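Local atomic coordinates of golgin subfamily A member 4 (Homo sapiens, PDB entry 1UPT), a protein that acts in vesicle trafficking at the Golgi, including endosome-to-Golgi transport, and binds small GTPases. Residues 7-12 and 31-36. Sequence-based numbering, arbitrary orientation.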
ATOM      1  N   PHE B   7      -7.984   1.452   2.772  1.00 35.04           N
ATOM      2  CA  PHE B   7      -7.896   1.252   1.321  1.00 34.16           C
ATOM      3  C   PHE B   7      -8.058   2.524   0.549  1.00 32.69           C
ATOM      4  O   PHE B   7      -7.324   2.768  -0.402  1.00 32.68           O
ATOM      5  CB  PHE B   7      -8.952   0.270   0.825  1.00 34.33           C
ATOM      6  CG  PHE B   7      -8.580  -1.169   0.993  1.00 37.22           C
ATOM      7  CD1 PHE B   7      -7.844  -1.605   2.088  1.00 38.85           C
ATOM      8  CD2 PHE B   7      -8.986  -2.104   0.052  1.00 40.91           C
ATOM      9  CE1 PHE B   7      -7.524  -2.923   2.243  1.00 41.48           C
ATOM     10  CE2 PHE B   7      -8.664  -3.448   0.203  1.00 42.99           C
ATOM     11  CZ  PHE B   7      -7.934  -3.854   1.304  1.00 43.45           C
ATOM     12  N   GLU B   8      -9.057   3.317   0.923  1.00 31.38           N
ATOM     13  CA  GLU B   8      -9.245   4.632   0.331  1.00 31.04           C
ATOM     14  C   GLU B   8      -8.020   5.520   0.569  1.00 28.59           C
ATOM     15  O   GLU B   8      -7.535   6.193  -0.333  1.00 27.62           O
ATOM     16  CB  GLU B   8     -10.472   5.303   0.931  1.00 31.86           C
ATOM     17  CG  GLU B   8     -10.966   6.503   0.135  1.00 35.83           C
ATOM     18  CD  GLU B   8     -12.340   6.997   0.614  1.00 41.11           C
ATOM     19  OE1 GLU B   8     -13.036   6.270   1.389  1.00 43.62           O
ATOM     20  OE2 GLU B   8     -12.733   8.114   0.196  1.00 46.07           O
ATOM     21  N   TYR B   9      -7.514   5.482   1.789  1.00 27.77           N
ATOM     22  CA  TYR B   9      -6.355   6.288   2.155  1.00 26.44           C
ATOM     23  C   TYR B   9      -5.157   5.832   1.339  1.00 25.79           C
ATOM     24  O   TYR B   9      -4.490   6.631   0.721  1.00 25.06           O
ATOM     25  CB  TYR B   9      -6.083   6.158   3.654  1.00 27.12           C
ATOM     26  CG  TYR B   9      -5.107   7.174   4.153  1.00 26.29           C
ATOM     27  CD1 TYR B   9      -5.539   8.356   4.705  1.00 27.77           C
ATOM     28  CD2 TYR B   9      -3.758   6.972   4.021  1.00 29.75           C
ATOM     29  CE1 TYR B   9      -4.634   9.311   5.179  1.00 30.54           C
ATOM     30  CE2 TYR B   9      -2.838   7.929   4.477  1.00 29.98           C
ATOM     31  CZ  TYR B   9      -3.281   9.086   5.032  1.00 29.86           C
ATOM     32  OH  TYR B   9      -2.390  10.014   5.471  1.00 31.43           O
ATOM     33  N   LEU B  10      -4.925   4.530   1.308  1.00 25.79           N
ATOM     34  CA  LEU B  10      -3.795   3.939   0.586  1.00 25.76           C
ATOM     35  C   LEU B  10      -3.825   4.183  -0.911  1.00 25.66           C
ATOM     36  O   LEU B  10      -2.764   4.307  -1.516  1.00 26.26           O
ATOM     37  CB  LEU B  10      -3.689   2.424   0.842  1.00 26.02           C
ATOM     38  CG  LEU B  10      -2.871   1.895   2.026  1.00 27.74           C
ATOM     39  CD1 LEU B  10      -2.793   0.407   1.930  1.00 29.43           C
ATOM     40  CD2 LEU B  10      -1.461   2.465   2.025  1.00 27.64           C
ATOM     41  N   ARG B  11      -5.012   4.258  -1.517  1.00 25.46           N
ATOM     42  CA  ARG B  11      -5.130   4.546  -2.951  1.00 26.66           C
ATOM     43  C   ARG B  11      -4.696   5.953  -3.312  1.00 26.48           C
ATOM     44  O   ARG B  11      -4.022   6.162  -4.319  1.00 26.92           O
ATOM     45  CB  ARG B  11      -6.580   4.333  -3.450  1.00 26.40           C
ATOM     46  CG  ARG B  11      -6.961   2.885  -3.703  1.00 28.12           C
ATOM     47  CD  ARG B  11      -8.220   2.728  -4.589  1.00 31.63           C
ATOM     48  NE  ARG B  11      -9.411   3.235  -3.904  1.00 30.96           N
ATOM     49  CZ  ARG B  11     -10.182   2.536  -3.082  1.00 32.59           C
ATOM     50  NH1 ARG B  11      -9.911   1.271  -2.801  1.00 31.33           N
ATOM     51  NH2 ARG B  11     -11.229   3.122  -2.508  1.00 34.47           N
ATOM     52  N   LYS B  12      -5.087   6.917  -2.493  1.00 26.66           N
ATOM     53  CA  LYS B  12      -4.676   8.304  -2.671  1.00 27.39           C
ATOM     54  C   LYS B  12      -3.147   8.410  -2.573  1.00 26.42           C
ATOM     55  O   LYS B  12      -2.492   9.008  -3.422  1.00 25.89           O
ATOM     56  CB  LYS B  12      -5.354   9.165  -1.598  1.00 28.41           C
ATOM     57  CG  LYS B  12      -4.817  10.583  -1.482  1.00 31.90           C
ATOM     58  CD  LYS B  12      -5.623  11.588  -2.308  1.00 35.50           C
ATOM     59  CE  LYS B  12      -4.746  12.764  -2.716  1.00 37.56           C
ATOM     60  NZ  LYS B  12      -5.476  13.695  -3.592  1.00 40.45           N
ATOM     61  N   THR B  31       4.631   2.971   4.459  1.00 20.42           N
ATOM     62  CA  THR B  31       5.250   2.058   5.417  1.00 20.59           C
ATOM     63  C   THR B  31       4.635   2.149   6.835  1.00 20.99           C
ATOM     64  O   THR B  31       4.635   1.143   7.554  1.00 20.68           O
ATOM     65  CB  THR B  31       6.775   2.192   5.458  1.00 20.26           C
ATOM     66  OG1 THR B  31       7.148   3.555   5.689  1.00 19.82           O
ATOM     67  CG2 THR B  31       7.374   1.849   4.098  1.00 20.17           C
ATOM     68  N   THR B  32       4.098   3.316   7.192  1.00 19.91           N
ATOM     69  CA  THR B  32       3.375   3.509   8.462  1.00 20.84           C
ATOM     70  C   THR B  32       1.979   2.885   8.445  1.00 20.94           C
ATOM     71  O   THR B  32       1.623   2.125   9.362  1.00 22.04           O
ATOM     72  CB  THR B  32       3.263   5.011   8.782  1.00 20.94           C
ATOM     73  OG1 THR B  32       4.570   5.567   8.969  1.00 21.19           O
ATOM     74  CG2 THR B  32       2.559   5.284  10.142  1.00 21.97           C
ATOM     75  N   VAL B  33       1.205   3.191   7.411  1.00 20.75           N
ATOM     76  CA  VAL B  33      -0.160   2.667   7.272  1.00 21.85           C
ATOM     77  C   VAL B  33      -0.152   1.134   7.327  1.00 21.76           C
ATOM     78  O   VAL B  33      -0.976   0.534   8.018  1.00 21.97           O
ATOM     79  CB  VAL B  33      -0.849   3.124   5.955  1.00 21.26           C
ATOM     80  CG1 VAL B  33      -2.174   2.362   5.729  1.00 23.76           C
ATOM     81  CG2 VAL B  33      -1.090   4.630   5.931  1.00 22.94           C
ATOM     82  N   LEU B  34       0.787   0.510   6.624  1.00 22.05           N
ATOM     83  CA  LEU B  34       0.855  -0.946   6.526  1.00 22.79           C
ATOM     84  C   LEU B  34       1.716  -1.594   7.604  1.00 23.76           C
ATOM     85  O   LEU B  34       1.979  -2.775   7.547  1.00 22.40           O
ATOM     86  CB  LEU B  34       1.343  -1.350   5.126  1.00 23.28           C
ATOM     87  CG  LEU B  34       0.309  -1.157   4.005  1.00 24.43           C
ATOM     88  CD1 LEU B  34       0.993  -1.227   2.667  1.00 24.52           C
ATOM     89  CD2 LEU B  34      -0.826  -2.190   4.089  1.00 24.77           C
ATOM     90  N   LYS B  35       2.175  -0.806   8.579  1.00 24.72           N
ATOM     91  CA  LYS B  35       2.859  -1.346   9.756  1.00 25.75           C
ATOM     92  C   LYS B  35       4.097  -2.192   9.432  1.00 25.46           C
ATOM     93  O   LYS B  35       4.295  -3.275   9.997  1.00 23.21           O
ATOM     94  CB  LYS B  35       1.872  -2.157  10.586  1.00 27.21           C
ATOM     95  CG  LYS B  35       0.471  -1.555  10.644  1.00 30.14           C
ATOM     96  CD  LYS B  35       0.117  -1.027  11.994  1.00 35.91           C
ATOM     97  CE  LYS B  35      -1.402  -0.959  12.179  1.00 37.86           C
ATOM     98  NZ  LYS B  35      -1.780   0.216  12.982  1.00 39.73           N
ATOM     99  N   PHE B  36       4.928  -1.669   8.542  1.00 25.87           N
ATOM    100  CA  PHE B  36       6.186  -2.302   8.160  1.00 27.65           C
ATOM    101  C   PHE B  36       7.104  -2.275   9.372  1.00 28.10           C
ATOM    102  O   PHE B  36       7.041  -1.319  10.154  1.00 27.69           O
ATOM    103  CB  PHE B  36       6.924  -1.507   7.064  1.00 27.21           C
ATOM    104  CG  PHE B  36       6.524  -1.838   5.659  1.00 26.85           C
ATOM    105  CD1 PHE B  36       5.221  -1.631   5.226  1.00 24.36           C
ATOM    106  CD2 PHE B  36       7.479  -2.234   4.729  1.00 28.17           C
ATOM    107  CE1 PHE B  36       4.854  -1.889   3.926  1.00 26.81           C
ATOM    108  CE2 PHE B  36       7.122  -2.499   3.422  1.00 28.72           C
ATOM    109  CZ  PHE B  36       5.796  -2.327   3.016  1.00 27.50           C
TER
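In the helical hairpin that opens the GRIP domain, Leu-10 and Tyr-9 on helix 5-18 meet Val-33 and Leu-34 at the C-terminal end of helix 23-33. All four residues are buried, and their meeting is purely apolar. Leu-10 and Val-33 run past one another in opposite directions, and CG1 of Val-33 lies 3.8 Å from CD2 of Leu-10 and equally near its CG. The other methyl of Leu-10, CD1, reaches CD2 of Leu-34 at 3.9 Å. The two branches of Leu-10 thus divide between consecutive residues. Val-33 is split in the same way: CG1, anti to the backbone N (chi1 170°), takes Leu-10, while CG2 leans obliquely on the Tyr-9 ring, 4.0 Å from CE2. The CA atoms of Leu-10 and Val-33 stand 7.7 Å apart.

Leu-34 is the first residue to leave helical geometry, and a Schellman motif closes the helix here: Phe-36 N bonds to Thr-31 O at 3.0 Å and Lys-35 N to Thr-32 O at 3.1 Å, with Lys-35, at positive phi, as C-prime residue. Past this turn the chain leads into helix 38-57, where Thr-41 and Ile-44 receive Thr-31 and Phe-36.

The hairpin also touches two other chains. Leu-34 O accepts a bond from Arg-11 NH1 of the second subunit, and Leu-34 also packs on Leu-14 of that subunit, consistent with dimerisation of the GRIP domain. On the chain of another protein, an aromatic side chain hydrogen-bonds Tyr-9 OH, and Val-33 too packs against an aromatic side chain there.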